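Local coordinates for putative NADH-depentdent flavin oxidoreductase (Cupriavidus metallidurans, PDB 5OCS), which probably acts as an FMN-dependent ene-reductase of the Old Yellow Enzyme family, with NADPH dehydrogenase activity, at residues 182-185 with 186-189; 208-211 with 212-215; 151-154 with 155-159. One frame throughout, in Å; residues are numbered along the deposited sequence.

How the contacts relate
From the N terminus the contacts come in series, contact 3, contact 1, contact 2. Each is a local turn of helix, so none closes a long loop and none nests in or crosses another. Contact 3 lies on helix 150-169, ahead of barrel strand 175-179; contact 1 forms the short helix 184-189 just after that strand, and contact 2 lies on the next helix, 204-221. The three meet on one side of the TIM barrel. Phe210 of contact 2, Phe188 of contact 1 and Met153 of contact 3 all touch one another, while Arg157 NH2 and Glu213 OE1 form a salt bridge of 2.7 Å between the two longer helices.

Contact 1. Residues 182-185 with 186-189; sequences GYLL and HQFL
Gly182 and Gln187 meet at the start of a short helix, 184-189, in a buried side-chain-to-backbone contact just beyond the C-terminal end of strand 175-179 of the TIM barrel. Gln187 reaches back over the first turn and gives its NE2 to Gly182 O at 2.9 Å, with an almost straight N-H...O angle of 174°. The acceptor lies in the plane of the Gln187 amide. The chain gets there because CG stands anti to the carbonyl carbon (chi1 -69°) and the chain then runs extended. Outside the segments, Ala104 O accepts a bond from NE2 and Arg106 N donates one to OE1, so the buried amide is held at both ends and joins the helix start to the chain after strand 96-102.

Tyr183 occupies the N-cap position, and its carbonyl O receives Gln187 N at 2.9 Å. Its side chain lies near Cys25 and Ala57, both FMN-binding residues, which places this helix start at the edge of the flavin site. Gly182 has a left-handed helical conformation, and its N lies 3.0 Å from His186 ND1; beyond the segments, His186 NE2 makes a weak hydrogen bond to Asp236 OD1.

From the next residue on, the side chains of Leu184 and Phe188, one turn apart, lie side by side and point the same way, facing helices 150-169 and 204-221. Leu184 CD1 reaches Phe188 CE1 at 4.0 Å, and Leu184 O, which accepts the hydrogen bond of Phe188 N, also lies in plane at the ring edge, 3.5 Å from Phe188 CD1.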
# COMPACT_ATOMS: atom_id res chain seq x y z
N GLY D 182 -12.24 -19.36 -18.47
CA GLY D 182 -13.46 -19.46 -19.25
C GLY D 182 -13.84 -18.19 -19.99
O GLY D 182 -15.01 -18.06 -20.37
N TYR D 183 -12.87 -17.27 -20.22
CA TYR D 183 -13.11 -16.08 -21.00
C TYR D 183 -13.01 -16.36 -22.51
O TYR D 183 -12.96 -17.53 -22.94
CB TYR D 183 -12.21 -14.91 -20.51
CG TYR D 183 -12.55 -14.48 -19.10
CD1 TYR D 183 -13.89 -14.25 -18.70
CD2 TYR D 183 -11.56 -14.31 -18.15
CE1 TYR D 183 -14.21 -13.87 -17.41
CE2 TYR D 183 -11.86 -13.88 -16.87
CZ TYR D 183 -13.18 -13.67 -16.48
OH TYR D 183 -13.49 -13.27 -15.20
N LEU D 184 -12.98 -15.32 -23.33
CA LEU D 184 -13.24 -15.53 -24.75
C LEU D 184 -12.34 -16.57 -25.42
O LEU D 184 -12.81 -17.49 -26.16
CB LEU D 184 -13.15 -14.20 -25.51
CG LEU D 184 -13.38 -14.36 -27.01
CD1 LEU D 184 -14.83 -14.66 -27.26
CD2 LEU D 184 -12.82 -13.19 -27.83
N LEU D 185 -11.04 -16.41 -25.22
CA LEU D 185 -10.10 -17.33 -25.84
C LEU D 185 -10.27 -18.77 -25.36
O LEU D 185 -10.27 -19.71 -26.16
CB LEU D 185 -8.69 -16.84 -25.71
CG LEU D 185 -8.24 -15.95 -26.83
CD1 LEU D 185 -9.20 -14.85 -27.24
CD2 LEU D 185 -6.87 -15.37 -26.53
N HIS D 186 -10.52 -18.94 -24.06
CA HIS D 186 -10.76 -20.26 -23.49
C HIS D 186 -12.07 -20.88 -24.10
O HIS D 186 -12.13 -22.09 -24.35
CB HIS D 186 -10.84 -20.12 -21.98
CG HIS D 186 -10.84 -21.42 -21.22
ND1 HIS D 186 -10.67 -21.46 -19.85
CD2 HIS D 186 -10.98 -22.70 -21.62
CE1 HIS D 186 -10.72 -22.71 -19.44
NE2 HIS D 186 -10.91 -23.49 -20.49
N GLN D 187 -13.07 -20.03 -24.36
CA GLN D 187 -14.32 -20.45 -24.98
C GLN D 187 -14.03 -21.06 -26.35
O GLN D 187 -14.67 -22.03 -26.70
CB GLN D 187 -15.31 -19.31 -25.12
CG GLN D 187 -15.85 -18.86 -23.78
CD GLN D 187 -16.37 -17.43 -23.76
OE1 GLN D 187 -16.95 -16.96 -24.74
NE2 GLN D 187 -16.22 -16.74 -22.60
N PHE D 188 -13.11 -20.47 -27.11
CA PHE D 188 -12.72 -21.05 -28.39
C PHE D 188 -11.97 -22.35 -28.19
O PHE D 188 -12.18 -23.31 -28.96
CB PHE D 188 -11.89 -20.09 -29.24
CG PHE D 188 -12.70 -19.16 -30.09
CD1 PHE D 188 -13.19 -17.96 -29.58
CD2 PHE D 188 -12.97 -19.45 -31.43
CE1 PHE D 188 -13.91 -17.08 -30.37
CE2 PHE D 188 -13.67 -18.58 -32.21
CZ PHE D 188 -14.17 -17.39 -31.70
N LEU D 189 -11.09 -22.41 -27.19
CA LEU D 189 -10.31 -23.60 -26.94
C LEU D 189 -11.19 -24.81 -26.58
O LEU D 189 -10.84 -25.94 -26.89
CB LEU D 189 -9.29 -23.41 -25.82
CG LEU D 189 -8.20 -22.38 -26.17
CD1 LEU D 189 -7.39 -22.07 -24.93
CD2 LEU D 189 -7.28 -22.88 -27.26

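Contact 2. Residues 208-211 with 212-215; sequences MRFP and LEVF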
# COMPACT_ATOMS: atom_id res chain seq x y z
N MET D 208 -7.64 -24.05 -31.41
CA MET D 208 -6.51 -23.19 -31.03
C MET D 208 -6.30 -22.07 -32.02
O MET D 208 -5.54 -21.14 -31.73
CB MET D 208 -5.24 -24.02 -30.95
CG MET D 208 -5.23 -25.08 -29.88
SD MET D 208 -3.65 -25.88 -29.60
CE MET D 208 -3.33 -26.58 -31.23
N ARG D 209 -6.90 -22.17 -33.20
CA ARG D 209 -6.64 -21.26 -34.30
C ARG D 209 -6.88 -19.80 -33.94
O ARG D 209 -6.01 -18.99 -34.17
CB ARG D 209 -7.49 -21.62 -35.54
CG ARG D 209 -7.09 -20.90 -36.85
CD ARG D 209 -7.92 -21.36 -38.06
NE ARG D 209 -7.99 -22.82 -38.15
CZ ARG D 209 -6.97 -23.60 -38.50
NH1 ARG D 209 -5.79 -23.09 -38.84
NH2 ARG D 209 -7.11 -24.93 -38.50
N PHE D 210 -8.05 -19.45 -33.41
CA PHE D 210 -8.33 -18.04 -33.11
C PHE D 210 -7.50 -17.52 -31.94
O PHE D 210 -6.89 -16.42 -32.07
CB PHE D 210 -9.81 -17.81 -32.89
CG PHE D 210 -10.18 -16.36 -32.64
CD1 PHE D 210 -9.88 -15.36 -33.58
CD2 PHE D 210 -10.76 -15.97 -31.44
CE1 PHE D 210 -10.23 -14.03 -33.36
CE2 PHE D 210 -11.12 -14.62 -31.21
CZ PHE D 210 -10.85 -13.66 -32.17
N PRO D 211 -7.41 -18.28 -30.81
CA PRO D 211 -6.47 -17.84 -29.77
C PRO D 211 -5.02 -17.60 -30.29
O PRO D 211 -4.37 -16.61 -29.90
CB PRO D 211 -6.48 -19.01 -28.77
CG PRO D 211 -7.91 -19.48 -28.87
CD PRO D 211 -8.28 -19.36 -30.31
N LEU D 212 -4.54 -18.49 -31.17
CA LEU D 212 -3.22 -18.29 -31.76
C LEU D 212 -3.17 -17.13 -32.74
O LEU D 212 -2.13 -16.45 -32.80
CB LEU D 212 -2.68 -19.60 -32.35
CG LEU D 212 -2.36 -20.64 -31.28
CD1 LEU D 212 -2.08 -21.99 -31.91
CD2 LEU D 212 -1.22 -20.24 -30.38
N GLU D 213 -4.25 -16.85 -33.47
CA GLU D 213 -4.33 -15.62 -34.32
C GLU D 213 -4.20 -14.37 -33.47
O GLU D 213 -3.50 -13.41 -33.82
CB GLU D 213 -5.62 -15.53 -35.11
CG GLU D 213 -5.66 -16.55 -36.26
CD GLU D 213 -6.98 -16.61 -36.95
OE1 GLU D 213 -7.91 -15.91 -36.51
OE2 GLU D 213 -7.08 -17.38 -37.94
N VAL D 214 -4.88 -14.38 -32.33
CA VAL D 214 -4.86 -13.21 -31.44
C VAL D 214 -3.47 -13.04 -30.89
O VAL D 214 -2.91 -11.90 -30.95
CB VAL D 214 -5.90 -13.33 -30.30
CG1 VAL D 214 -5.79 -12.16 -29.31
CG2 VAL D 214 -7.27 -13.34 -30.91
N PHE D 215 -2.90 -14.12 -30.36
CA PHE D 215 -1.54 -14.08 -29.85
C PHE D 215 -0.59 -13.55 -30.93
O PHE D 215 0.24 -12.66 -30.66
CB PHE D 215 -1.02 -15.44 -29.39
CG PHE D 215 0.42 -15.42 -29.08
CD1 PHE D 215 0.87 -15.02 -27.84
CD2 PHE D 215 1.34 -15.73 -30.07
CE1 PHE D 215 2.21 -14.93 -27.58
CE2 PHE D 215 2.69 -15.64 -29.82
CZ PHE D 215 3.13 -15.24 -28.56
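Phe210 and Val214, one helical turn apart, make the central side-chain contact: Val214 CG2 sits over one face of the Phe210 ring in a CH-pi contact, 3.9 Å from the ring centroid and offset toward the rim on the CE1-CZ side. Phe210 CG lies anti to its own backbone nitrogen (chi1 -178°), while Val214 turns CG2 to the side of its backbone N, and the two side chains meet at a slant. Glu213 comes to the same ring in a different way. Its carboxylate stands almost perpendicular to the ring, the planes 83° apart, and OE1 lies in plane at the edge, 3.6 Å from Phe210 CD1. The other oxygen, OE2, rests 3.7 Å from Arg209 CG, touching the aliphatic part of that chain. On another side of the helix, Leu212 CD1 packs on Met208 CB at 3.9 Å.

The polar ends are fixed from beyond these two turns. Tyr200 OH binds Glu213 OE2, and Arg157 holds OE1, which would probably favour the charged carboxylate; Arg209 turns its NE to Glu199 O instead of to Glu213.

Behind the side chains, regular helical bonds continue, as in Val214 N to Phe210 O at 2.9 Å and Phe215 N to Pro211 O at 2.9 Å. Pro211 has no N-H for the preceding turn, and the helix kinks there. Leu212 faces helix 244-256, while Phe210 and Val214 face helix 150-169, the side-by-side helix packing that forms the outer layer of a TIM barrel.

Contact 3. Residues 151-154 with 155-159; sequences AGMK and KIRDD
Lys154 and Asp158, one turn apart on helix 150-169 in the outer layer of the TIM barrel, form an i to i+4 salt bridge, with Lys154 NZ 3.2 Å from Asp158 OD2. The lysine chain is extended through CE, with CG anti to the backbone N (chi1 177°), and bends at its last torsion (chi4 46°), which brings the ammonium back to the syn lone pair of OD2. Lys154 is exposed and Asp158 partly so, which puts this pair on the outer side of the helix. A second pair of the same spacing stands next to it: Lys155 NZ binds Asp159 OD2 at 2.6 Å, again through the syn lone pair, and has a further partner in Glu63.

Arg157 follows a different course. Its chain is extended from CG to NE and runs back along the helix, so the guanidinium has Met153 O over one face while NH2 comes 3.9 Å from Met153 CB. This NH2 is directed to Glu213 of helix 204-221. Met153 bends at its last torsion (chi3 67°), turning the methyl toward the aromatic side chains of the two neighbouring helices and leaving Met153 CE 4.0 Å from Arg157 NH2. On the buried side, Ile156 CD1 lies 3.5 Å from Gly152 O.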
# COMPACT_ATOMS: atom_id res chain seq x y z
N ALA D 151 -16.55 -10.85 -39.34
CA ALA D 151 -16.33 -9.43 -38.96
C ALA D 151 -16.09 -9.29 -37.44
O ALA D 151 -15.25 -8.50 -37.01
CB ALA D 151 -17.51 -8.60 -39.36
N GLY D 152 -16.85 -10.03 -36.65
CA GLY D 152 -16.73 -9.95 -35.18
C GLY D 152 -15.39 -10.43 -34.70
O GLY D 152 -14.83 -9.86 -33.77
N MET D 153 -14.88 -11.49 -35.32
CA MET D 153 -13.58 -12.02 -34.98
C MET D 153 -12.47 -11.05 -35.39
O MET D 153 -11.48 -10.92 -34.68
CB MET D 153 -13.36 -13.40 -35.58
CG MET D 153 -14.24 -14.40 -34.85
SD MET D 153 -14.24 -16.06 -35.52
CE MET D 153 -12.64 -16.67 -35.25
N LYS D 154 -12.61 -10.40 -36.57
CA LYS D 154 -11.69 -9.34 -36.98
C LYS D 154 -11.67 -8.16 -36.03
O LYS D 154 -10.57 -7.68 -35.69
CB LYS D 154 -12.01 -8.86 -38.40
CG LYS D 154 -11.15 -7.71 -38.88
CD LYS D 154 -11.45 -7.45 -40.37
CE LYS D 154 -11.01 -6.09 -40.89
NZ LYS D 154 -9.64 -5.78 -40.46
N LYS D 155 -12.84 -7.69 -35.59
CA LYS D 155 -12.89 -6.63 -34.58
C LYS D 155 -12.09 -7.03 -33.35
O LYS D 155 -11.24 -6.28 -32.88
CB LYS D 155 -14.32 -6.29 -34.17
CG LYS D 155 -14.43 -5.02 -33.35
CD LYS D 155 -15.80 -4.75 -32.77
CE LYS D 155 -15.81 -3.48 -31.97
NZ LYS D 155 -15.03 -3.61 -30.71
N ILE D 156 -12.31 -8.24 -32.85
CA ILE D 156 -11.55 -8.68 -31.67
C ILE D 156 -10.03 -8.70 -31.90
O ILE D 156 -9.29 -8.16 -31.05
CB ILE D 156 -12.08 -10.02 -31.13
CG1 ILE D 156 -13.48 -9.79 -30.57
CG2 ILE D 156 -11.15 -10.58 -30.06
CD1 ILE D 156 -14.32 -11.06 -30.57
N ARG D 157 -9.57 -9.30 -33.01
CA ARG D 157 -8.15 -9.28 -33.34
C ARG D 157 -7.64 -7.84 -33.33
O ARG D 157 -6.63 -7.54 -32.67
CB ARG D 157 -7.80 -9.89 -34.72
CG ARG D 157 -8.20 -11.34 -34.94
CD ARG D 157 -7.64 -11.92 -36.25
NE ARG D 157 -8.32 -13.19 -36.54
CZ ARG D 157 -9.48 -13.32 -37.19
NH1 ARG D 157 -10.07 -12.25 -37.70
NH2 ARG D 157 -10.03 -14.54 -37.36
N ASP D 158 -8.34 -6.96 -34.04
CA ASP D 158 -7.87 -5.60 -34.19
C ASP D 158 -7.89 -4.86 -32.85
O ASP D 158 -7.05 -4.01 -32.63
CB ASP D 158 -8.68 -4.84 -35.21
CG ASP D 158 -8.47 -5.34 -36.62
OD1 ASP D 158 -7.46 -6.05 -36.92
OD2 ASP D 158 -9.35 -5.04 -37.40
N ASP D 159 -8.86 -5.18 -31.99
CA ASP D 159 -8.99 -4.55 -30.66
C ASP D 159 -7.81 -4.99 -29.76
O ASP D 159 -7.23 -4.16 -29.04
CB ASP D 159 -10.31 -4.89 -29.98
CG ASP D 159 -11.51 -4.24 -30.64
OD1 ASP D 159 -11.33 -3.30 -31.46
OD2 ASP D 159 -12.64 -4.64 -30.31